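Local coordinates for CRISPR-associated endonuclease Cas9 (Campylobacter jejuni subsp. jejuni serotype O:2, PDB 5X2H) that uses a guide RNA to recognise and cut complementary DNA of invading genetic elements, after reading a short PAM sequence beside the target, at a contact of chain A with DNA. Residues are numbered along the deposited sequence; one frame, centred on the assembly and turned at random.

The C-alpha centres of contacts 1 and 2 lie about 73 Å apart and those of contacts 1 and 3 about 75 Å, yet all three touch the same 28-nucleotide DNA strand, chain B, so the protein holds this strand near its two ends. The C-alpha centres of contacts 2 and 3 are about 11 Å apart; they share Ser802, whose hydroxyl bonds N7 of DG3, and contact 3 adds chain C. Contact 1 grips the backbone from DT25 to DC27, whereas contacts 2 and 3 are neighbouring parts of the PAM-duplex surface, contact 2 mostly through phosphates. Asp14, the expected RuvC catalytic aspartate, is about 31 to 42 Å from the contact centres.

Contact 1: a contact of chain A with DNA. Residues 282-283, 286, 419. With nucleotides of chain B.
Asn282, Asn283 and Asn286 all have helical backbone torsions (phi near -70°) within helix 266-288, so Asn283 and Asn286 stand about one turn apart on the side facing the DNA, while Lys419 comes from a loop with an extended backbone. The two amides converge on one phosphate oxygen, OP1 of DT26. Asn283 has CG anti to the backbone N (chi1 171°), and its ND2 reaches OP1 of DT26 at 2.9 Å, nearly straight and close to its amide plane. From one turn later, Asn286, with CG beside its backbone N, directs ND2 to the same OP1 of DT26 at 3.1 Å, again almost in plane. Two N-H donors thus grip one oxygen, and because it lies near both amide planes the bonds fix the rotation of both amides. Asn286 ND2 also makes a weak bond to OP2 of DC27, linking successive phosphates. Lys419 approaches this next phosphate alongside the sugar-phosphate chain: CD lies 3.5 Å from O3' of DT26, and the bend at chi3 (-80°) turns the tip so that NZ forms a salt bridge with OP1 of DC27 at 3.1 Å. Asn282 contributes a lighter packing contact, its CB 3.6 Å from O3' of DT26. The bonds described go to the backbone, so the site probably holds the target strand irrespective of sequence, leaving recognition to pairing with the guide RNA.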
# COMPACT_ATOMS: atom_id res chain seq x y z
N ASN A 282 34.42 -24.18 13.61
CA ASN A 282 35.00 -23.13 14.45
C ASN A 282 34.25 -22.99 15.76
O ASN A 282 34.84 -22.60 16.78
CB ASN A 282 35.02 -21.80 13.69
CG ASN A 282 36.07 -21.77 12.60
OD1 ASN A 282 37.19 -21.32 12.82
ND2 ASN A 282 35.72 -22.27 11.42
N ASN A 283 32.94 -23.28 15.77
CA ASN A 283 32.19 -23.26 17.02
C ASN A 283 32.70 -24.31 17.99
O ASN A 283 32.78 -24.07 19.20
CB ASN A 283 30.70 -23.46 16.74
CG ASN A 283 29.89 -23.65 18.01
OD1 ASN A 283 29.19 -24.65 18.16
ND2 ASN A 283 30.00 -22.71 18.94
N ASN A 286 35.83 -23.03 19.69
CA ASN A 286 35.53 -22.11 20.78
C ASN A 286 34.99 -22.83 22.00
O ASN A 286 35.13 -22.34 23.13
CB ASN A 286 34.54 -21.05 20.31
CG ASN A 286 35.10 -20.15 19.23
OD1 ASN A 286 36.28 -19.80 19.24
ND2 ASN A 286 34.25 -19.78 18.27
N LYS A 419 36.93 -18.85 7.02
CA LYS A 419 35.66 -18.28 7.44
C LYS A 419 35.26 -17.13 6.51
O LYS A 419 36.03 -16.66 5.68
CB LYS A 419 35.76 -17.78 8.89
CG LYS A 419 35.73 -18.90 9.92
CD LYS A 419 36.17 -18.39 11.29
CE LYS A 419 37.68 -18.29 11.38
NZ LYS A 419 38.13 -17.71 12.67
P DT B 25 25.13 -19.72 19.86
OP1 DT B 25 25.90 -20.43 20.91
OP2 DT B 25 24.74 -18.31 20.06
O5' DT B 25 25.91 -19.83 18.47
C5' DT B 25 26.35 -21.10 18.02
C4' DT B 25 26.85 -21.03 16.58
O4' DT B 25 25.77 -20.63 15.70
C3' DT B 25 27.92 -20.00 16.32
O3' DT B 25 29.18 -20.49 16.74
C2' DT B 25 27.83 -19.88 14.81
C1' DT B 25 26.31 -19.89 14.61
N1 DT B 25 25.72 -18.53 14.61
C2 DT B 25 25.71 -17.81 13.44
O2 DT B 25 26.15 -18.23 12.39
N3 DT B 25 25.15 -16.56 13.54
C4 DT B 25 24.61 -15.97 14.67
O4 DT B 25 24.13 -14.85 14.66
C5 DT B 25 24.66 -16.78 15.87
C7 DT B 25 24.12 -16.25 17.16
C6 DT B 25 25.21 -18.00 15.78
P DT B 26 30.27 -19.46 17.32
OP1 DT B 26 31.22 -20.23 18.15
OP2 DT B 26 29.53 -18.32 17.91
O5' DT B 26 31.01 -18.92 16.02
C5' DT B 26 31.46 -19.84 15.04
C4' DT B 26 31.95 -19.10 13.80
O4' DT B 26 30.82 -18.54 13.10
C3' DT B 26 32.86 -17.92 14.09
O3' DT B 26 34.19 -18.36 14.21
C2' DT B 26 32.66 -17.05 12.85
C1' DT B 26 31.19 -17.30 12.51
N1 DT B 26 30.26 -16.24 13.00
C2 DT B 26 30.07 -15.11 12.25
O2 DT B 26 30.63 -14.91 11.19
N3 DT B 26 29.19 -14.21 12.79
C4 DT B 26 28.50 -14.32 13.98
O4 DT B 26 27.73 -13.45 14.38
C5 DT B 26 28.74 -15.54 14.72
C7 DT B 26 28.05 -15.78 16.02
C6 DT B 26 29.60 -16.43 14.20
P DC B 27 35.24 -17.52 15.09
OP1 DC B 27 36.49 -18.31 15.20
OP2 DC B 27 34.53 -17.07 16.31
O5' DC B 27 35.52 -16.23 14.19
C5' DC B 27 35.23 -14.94 14.68
C4' DC B 27 35.15 -13.94 13.55
O4' DC B 27 33.81 -13.96 12.99
C3' DC B 27 35.39 -12.50 13.95
O3' DC B 27 36.78 -12.21 13.88
C2' DC B 27 34.60 -11.74 12.89
C1' DC B 27 33.38 -12.64 12.71
N1 DC B 27 32.25 -12.30 13.62
C2 DC B 27 31.48 -11.16 13.38
O2 DC B 27 31.74 -10.45 12.39
N3 DC B 27 30.46 -10.86 14.22
C4 DC B 27 30.20 -11.65 15.27
N4 DC B 27 29.19 -11.32 16.07
C5 DC B 27 30.98 -12.81 15.54
C6 DC B 27 31.98 -13.10 14.70

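Contact 2: a contact of chain A with DNA. Residues 791-792, 802-804. With nucleotides of chain B.
Direct polar contacts fasten DT2 and DG3 of chain B, at a base edge and at phosphates. Ser802 OG donates to N7 of DG3 at 2.7 Å on the Hoogsteen edge in the major groove, while its CB packs 3.8 Å from C2' of DT2. The DG3 phosphate is held by two side chains, each on its own non-bridging oxygen. Lys791 places NZ 3.0 Å from OP1 of DG3 in a salt bridge, its chain bent at chi3 as it passes the phosphate. Asn792 ND2 gives a hydrogen bond to OP2 of DG3 at 2.9 Å, roughly in the amide plane but bent (133° at H). One phosphate upstream, the backbone N of Gly804 donates to OP2 of DT2 at 2.8 Å, and a water joins Gly804 O to that same oxygen. A second water bridges Ser802 OG to O6 of DG3, adding an indirect contact to the guanine edge. Behind this shell, the chi1 of Ser802 (-63°) sets OG beside its backbone N, on a backbone with positive phi (64°). Ser802 and Gly804 belong to strand 799-804, and Lys791 and Asn792 to the loop following helix 784-789, so strand and loop flank the DNA within the PAM-interacting C-terminal region.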
# COMPACT_ATOMS: atom_id res chain seq x y z
N LYS A 791 -15.84 29.16 21.59
CA LYS A 791 -16.81 29.14 22.68
C LYS A 791 -17.12 27.73 23.17
O LYS A 791 -17.60 27.58 24.30
CB LYS A 791 -18.09 29.83 22.22
CG LYS A 791 -18.38 29.67 20.74
CD LYS A 791 -19.86 29.74 20.42
CE LYS A 791 -20.48 31.04 20.91
NZ LYS A 791 -21.95 31.06 20.66
N ASN A 792 -16.87 26.70 22.36
CA ASN A 792 -17.20 25.33 22.72
C ASN A 792 -15.96 24.49 23.01
O ASN A 792 -16.04 23.25 22.99
CB ASN A 792 -18.02 24.68 21.60
CG ASN A 792 -19.30 25.44 21.32
OD1 ASN A 792 -19.99 25.88 22.24
ND2 ASN A 792 -19.63 25.60 20.04
N SER A 802 -18.79 25.80 12.30
CA SER A 802 -19.93 26.58 11.79
C SER A 802 -19.71 28.08 11.97
O SER A 802 -20.59 28.80 12.45
CB SER A 802 -21.24 26.14 12.46
OG SER A 802 -21.56 24.80 12.16
N ILE A 803 -18.53 28.56 11.57
CA ILE A 803 -18.22 29.99 11.58
C ILE A 803 -18.53 30.55 10.20
O ILE A 803 -17.88 30.19 9.21
CB ILE A 803 -16.75 30.24 11.95
CG1 ILE A 803 -16.44 29.64 13.31
CG2 ILE A 803 -16.45 31.73 11.96
CD1 ILE A 803 -14.97 29.61 13.58
N GLY A 804 -19.51 31.45 10.14
CA GLY A 804 -19.89 32.04 8.86
C GLY A 804 -18.77 32.87 8.27
O GLY A 804 -18.05 33.59 8.97
P DT B 2 -21.49 33.28 13.40
OP1 DT B 2 -20.93 33.99 14.57
OP2 DT B 2 -20.58 32.77 12.34
O5' DT B 2 -22.37 32.06 13.92
C5' DT B 2 -21.75 30.98 14.59
C4' DT B 2 -22.69 30.38 15.61
O4' DT B 2 -23.94 30.04 14.96
C3' DT B 2 -22.21 29.09 16.26
O3' DT B 2 -22.76 28.99 17.55
C2' DT B 2 -22.77 28.03 15.32
C1' DT B 2 -24.12 28.63 14.97
N1 DT B 2 -24.64 28.23 13.64
C2 DT B 2 -25.62 27.25 13.55
O2 DT B 2 -26.08 26.69 14.53
N3 DT B 2 -26.03 26.96 12.28
C4 DT B 2 -25.57 27.54 11.11
O4 DT B 2 -26.01 27.21 10.01
C5 DT B 2 -24.56 28.55 11.27
C7 DT B 2 -23.99 29.24 10.06
C6 DT B 2 -24.15 28.84 12.51
P DG B 3 -22.33 27.78 18.51
OP1 DG B 3 -22.63 28.20 19.90
OP2 DG B 3 -20.97 27.33 18.13
O5' DG B 3 -23.33 26.60 18.11
C5' DG B 3 -24.69 26.66 18.49
C4' DG B 3 -25.31 25.28 18.48
O4' DG B 3 -25.69 24.92 17.13
C3' DG B 3 -24.40 24.15 18.98
O3' DG B 3 -25.15 23.26 19.79
C2' DG B 3 -23.93 23.48 17.68
C1' DG B 3 -25.16 23.66 16.80
N9 DG B 3 -24.86 23.65 15.37
C8 DG B 3 -23.86 24.33 14.72
N7 DG B 3 -23.85 24.14 13.43
C5 DG B 3 -24.92 23.28 13.21
C6 DG B 3 -25.41 22.73 12.00
O6 DG B 3 -24.98 22.89 10.85
N1 DG B 3 -26.52 21.92 12.22
C2 DG B 3 -27.09 21.67 13.45
N2 DG B 3 -28.16 20.86 13.47
N3 DG B 3 -26.63 22.18 14.59
C4 DG B 3 -25.55 22.98 14.39
O HOH W 1 -22.73 23.46 9.69
O HOH W 2 -18.90 34.73 11.14

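Contact 3: a contact of chain A with DNA. Residues 717, 764, 766-767, 802. With nucleotides of chain B; nucleotides of chain C.
Along chain B, DC1 comes first, its amino group lying over the face of the Arg717 guanidinium: N4 of DC1 sits 3.1 Å above the guanidinium plane, over its centre. The opposite face has Thr767 CA toward its rim, so the flat group lies between the DC1 amino group and the protein backbone, and its chain runs extended from CG to NE. The modelled approach of its NH2 to DT2 is too short to interpret. At DT2, which pairs with DA7 of chain C, the methyl CG2 of Thr767 rests 3.2 Å from O4 of the thymine. At DG3, paired with DC6, Thr767 OG1 binds the water at the guanine edge at 2.7 Å. The Thr767 chi1 of 57° puts OG1 between backbone N and carbonyl carbon and leaves CG2 facing the bases. Along chain C, DA4 is read indirectly: a water links Thr764 OG1 to its N7, lying 2.8 Å from that N7, while the methyl CG2 packs 3.8 Å from C8 of DA4. At DA5, Ser766 OG, in the crowded position between backbone N and carbonyl carbon (chi1 58°), donates to N7 at 2.6 Å on the Hoogsteen edge, and its CB lies 3.5 Å from C8 of DA5. DC6 and DA7 follow, joined to chain B by their base pairs. Thr764 ends strand 756-764, Ser766 and Thr767 precede strand 769-773, and Ser802 and Arg717 join from strand 799-804 and a loop, lining the PAM duplex's major groove.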
# COMPACT_ATOMS: atom_id res chain seq x y z
N ARG A 717 -26.87 30.03 0.59
CA ARG A 717 -27.71 29.27 1.50
C ARG A 717 -29.08 29.02 0.89
O ARG A 717 -29.57 29.81 0.08
CB ARG A 717 -27.85 30.00 2.83
CG ARG A 717 -26.76 29.68 3.83
CD ARG A 717 -27.03 30.36 5.14
NE ARG A 717 -26.39 29.68 6.26
CZ ARG A 717 -26.88 28.60 6.86
NH1 ARG A 717 -28.01 28.06 6.44
NH2 ARG A 717 -26.23 28.06 7.88
N THR A 764 -18.05 23.94 5.12
CA THR A 764 -19.32 23.21 5.13
C THR A 764 -20.26 23.89 4.14
O THR A 764 -20.71 25.02 4.37
CB THR A 764 -19.90 23.17 6.54
OG1 THR A 764 -18.93 22.62 7.44
CG2 THR A 764 -21.15 22.30 6.57
N SER A 766 -23.34 23.21 3.16
CA SER A 766 -24.74 23.41 3.52
C SER A 766 -24.94 24.68 4.34
O SER A 766 -25.97 25.36 4.19
CB SER A 766 -25.27 22.19 4.27
OG SER A 766 -24.51 21.94 5.44
N THR A 767 -23.98 25.04 5.19
CA THR A 767 -24.10 26.23 6.02
C THR A 767 -23.12 27.34 5.65
O THR A 767 -23.06 28.35 6.36
CB THR A 767 -23.93 25.88 7.51
OG1 THR A 767 -22.67 25.24 7.72
CG2 THR A 767 -25.06 24.97 7.97
N SER A 802 -18.79 25.80 12.30
CA SER A 802 -19.93 26.58 11.79
C SER A 802 -19.71 28.08 11.97
O SER A 802 -20.59 28.80 12.45
CB SER A 802 -21.24 26.14 12.46
OG SER A 802 -21.56 24.80 12.16
O5' DC B 1 -23.14 36.63 9.35
C5' DC B 1 -24.09 35.60 9.58
C4' DC B 1 -24.03 35.12 11.01
O4' DC B 1 -25.25 34.40 11.33
C3' DC B 1 -22.90 34.15 11.34
O3' DC B 1 -22.57 34.26 12.72
C2' DC B 1 -23.54 32.81 11.02
C1' DC B 1 -24.97 33.03 11.52
N1 DC B 1 -26.00 32.24 10.79
C2 DC B 1 -26.66 31.20 11.44
O2 DC B 1 -26.38 30.94 12.62
N3 DC B 1 -27.60 30.49 10.76
C4 DC B 1 -27.88 30.79 9.49
N4 DC B 1 -28.82 30.07 8.87
C5 DC B 1 -27.21 31.85 8.81
C6 DC B 1 -26.29 32.54 9.49
P DT B 2 -21.49 33.28 13.40
OP1 DT B 2 -20.93 33.99 14.57
OP2 DT B 2 -20.58 32.77 12.34
O5' DT B 2 -22.37 32.06 13.92
C5' DT B 2 -21.75 30.98 14.59
C4' DT B 2 -22.69 30.38 15.61
O4' DT B 2 -23.94 30.04 14.96
C3' DT B 2 -22.21 29.09 16.26
O3' DT B 2 -22.76 28.99 17.55
C2' DT B 2 -22.77 28.03 15.32
C1' DT B 2 -24.12 28.63 14.97
N1 DT B 2 -24.64 28.23 13.64
C2 DT B 2 -25.62 27.25 13.55
O2 DT B 2 -26.08 26.69 14.53
N3 DT B 2 -26.03 26.96 12.28
C4 DT B 2 -25.57 27.54 11.11
O4 DT B 2 -26.01 27.21 10.01
C5 DT B 2 -24.56 28.55 11.27
C7 DT B 2 -23.99 29.24 10.06
C6 DT B 2 -24.15 28.84 12.51
P DG B 3 -22.33 27.78 18.51
OP1 DG B 3 -22.63 28.20 19.90
OP2 DG B 3 -20.97 27.33 18.13
O5' DG B 3 -23.33 26.60 18.11
C5' DG B 3 -24.69 26.66 18.49
C4' DG B 3 -25.31 25.28 18.48
O4' DG B 3 -25.69 24.92 17.13
C3' DG B 3 -24.40 24.15 18.98
O3' DG B 3 -25.15 23.26 19.79
C2' DG B 3 -23.93 23.48 17.68
C1' DG B 3 -25.16 23.66 16.80
N9 DG B 3 -24.86 23.65 15.37
C8 DG B 3 -23.86 24.33 14.72
N7 DG B 3 -23.85 24.14 13.43
C5 DG B 3 -24.92 23.28 13.21
C6 DG B 3 -25.41 22.73 12.00
O6 DG B 3 -24.98 22.89 10.85
N1 DG B 3 -26.52 21.92 12.22
C2 DG B 3 -27.09 21.67 13.45
N2 DG B 3 -28.16 20.86 13.47
N3 DG B 3 -26.63 22.18 14.59
C4 DG B 3 -25.55 22.98 14.39
P DA C 4 -20.43 17.71 0.05
OP1 DA C 4 -20.89 17.25 -1.29
OP2 DA C 4 -19.76 19.02 0.23
O5' DA C 4 -21.66 17.71 1.05
C5' DA C 4 -22.45 16.55 1.21
C4' DA C 4 -23.53 16.81 2.24
O4' DA C 4 -22.99 16.61 3.58
C3' DA C 4 -24.08 18.24 2.23
O3' DA C 4 -25.46 18.23 2.51
C2' DA C 4 -23.32 18.88 3.38
C1' DA C 4 -23.36 17.72 4.35
N9 DA C 4 -22.48 17.87 5.51
C8 DA C 4 -21.35 18.62 5.61
N7 DA C 4 -20.80 18.59 6.80
C5 DA C 4 -21.65 17.77 7.54
C6 DA C 4 -21.63 17.33 8.88
N6 DA C 4 -20.68 17.68 9.75
N1 DA C 4 -22.62 16.51 9.28
C2 DA C 4 -23.57 16.17 8.41
N3 DA C 4 -23.70 16.52 7.13
C4 DA C 4 -22.69 17.32 6.75
P DA C 5 -26.54 18.38 1.34
OP1 DA C 5 -26.16 17.47 0.24
OP2 DA C 5 -26.74 19.82 1.06
O5' DA C 5 -27.87 17.81 2.02
C5' DA C 5 -27.93 16.43 2.35
C4' DA C 5 -28.42 16.23 3.77
O4' DA C 5 -27.38 16.62 4.70
C3' DA C 5 -29.66 17.04 4.14
O3' DA C 5 -30.66 16.17 4.62
C2' DA C 5 -29.18 18.00 5.24
C1' DA C 5 -27.97 17.27 5.80
N9 DA C 5 -26.96 18.15 6.39
C8 DA C 5 -26.27 19.14 5.75
N7 DA C 5 -25.41 19.77 6.52
C5 DA C 5 -25.55 19.15 7.75
C6 DA C 5 -24.92 19.35 8.99
N6 DA C 5 -23.99 20.29 9.19
N1 DA C 5 -25.29 18.56 10.02
C2 DA C 5 -26.23 17.63 9.81
N3 DA C 5 -26.89 17.34 8.69
C4 DA C 5 -26.50 18.14 7.68
P DC C 6 -32.13 16.72 4.96
OP1 DC C 6 -33.07 15.61 4.70
OP2 DC C 6 -32.31 18.02 4.27
O5' DC C 6 -32.07 16.98 6.53
C5' DC C 6 -31.77 15.90 7.41
C4' DC C 6 -31.58 16.39 8.83
O4' DC C 6 -30.38 17.20 8.91
C3' DC C 6 -32.72 17.25 9.39
O3' DC C 6 -33.15 16.73 10.64
C2' DC C 6 -32.09 18.64 9.55
C1' DC C 6 -30.63 18.29 9.77
N1 DC C 6 -29.69 19.39 9.42
C2 DC C 6 -28.77 19.83 10.37
O2 DC C 6 -28.73 19.29 11.48
N3 DC C 6 -27.92 20.84 10.04
C4 DC C 6 -27.99 21.39 8.83
N4 DC C 6 -27.13 22.38 8.55
C5 DC C 6 -28.93 20.96 7.85
C6 DC C 6 -29.76 19.97 8.19
P DA C 7 -34.45 17.33 11.37
OP1 DA C 7 -34.96 16.29 12.28
OP2 DA C 7 -35.33 17.91 10.33
O5' DA C 7 -33.88 18.55 12.24
C5' DA C 7 -32.85 18.31 13.19
C4' DA C 7 -32.44 19.60 13.87
O4' DA C 7 -31.47 20.30 13.07
C3' DA C 7 -33.57 20.59 14.13
O3' DA C 7 -33.82 20.68 15.53
C2' DA C 7 -33.05 21.93 13.55
C1' DA C 7 -31.56 21.66 13.37
N9 DA C 7 -30.95 22.42 12.27
C8 DA C 7 -31.22 22.31 10.94
N7 DA C 7 -30.51 23.12 10.19
C5 DA C 7 -29.70 23.79 11.09
C6 DA C 7 -28.71 24.79 10.93
N6 DA C 7 -28.36 25.29 9.74
N1 DA C 7 -28.10 25.25 12.04
C2 DA C 7 -28.46 24.74 13.23
N3 DA C 7 -29.37 23.81 13.50
C4 DA C 7 -29.96 23.37 12.38
O HOH W 3 -18.40 20.07 6.82
O HOH W 4 -22.73 23.46 9.69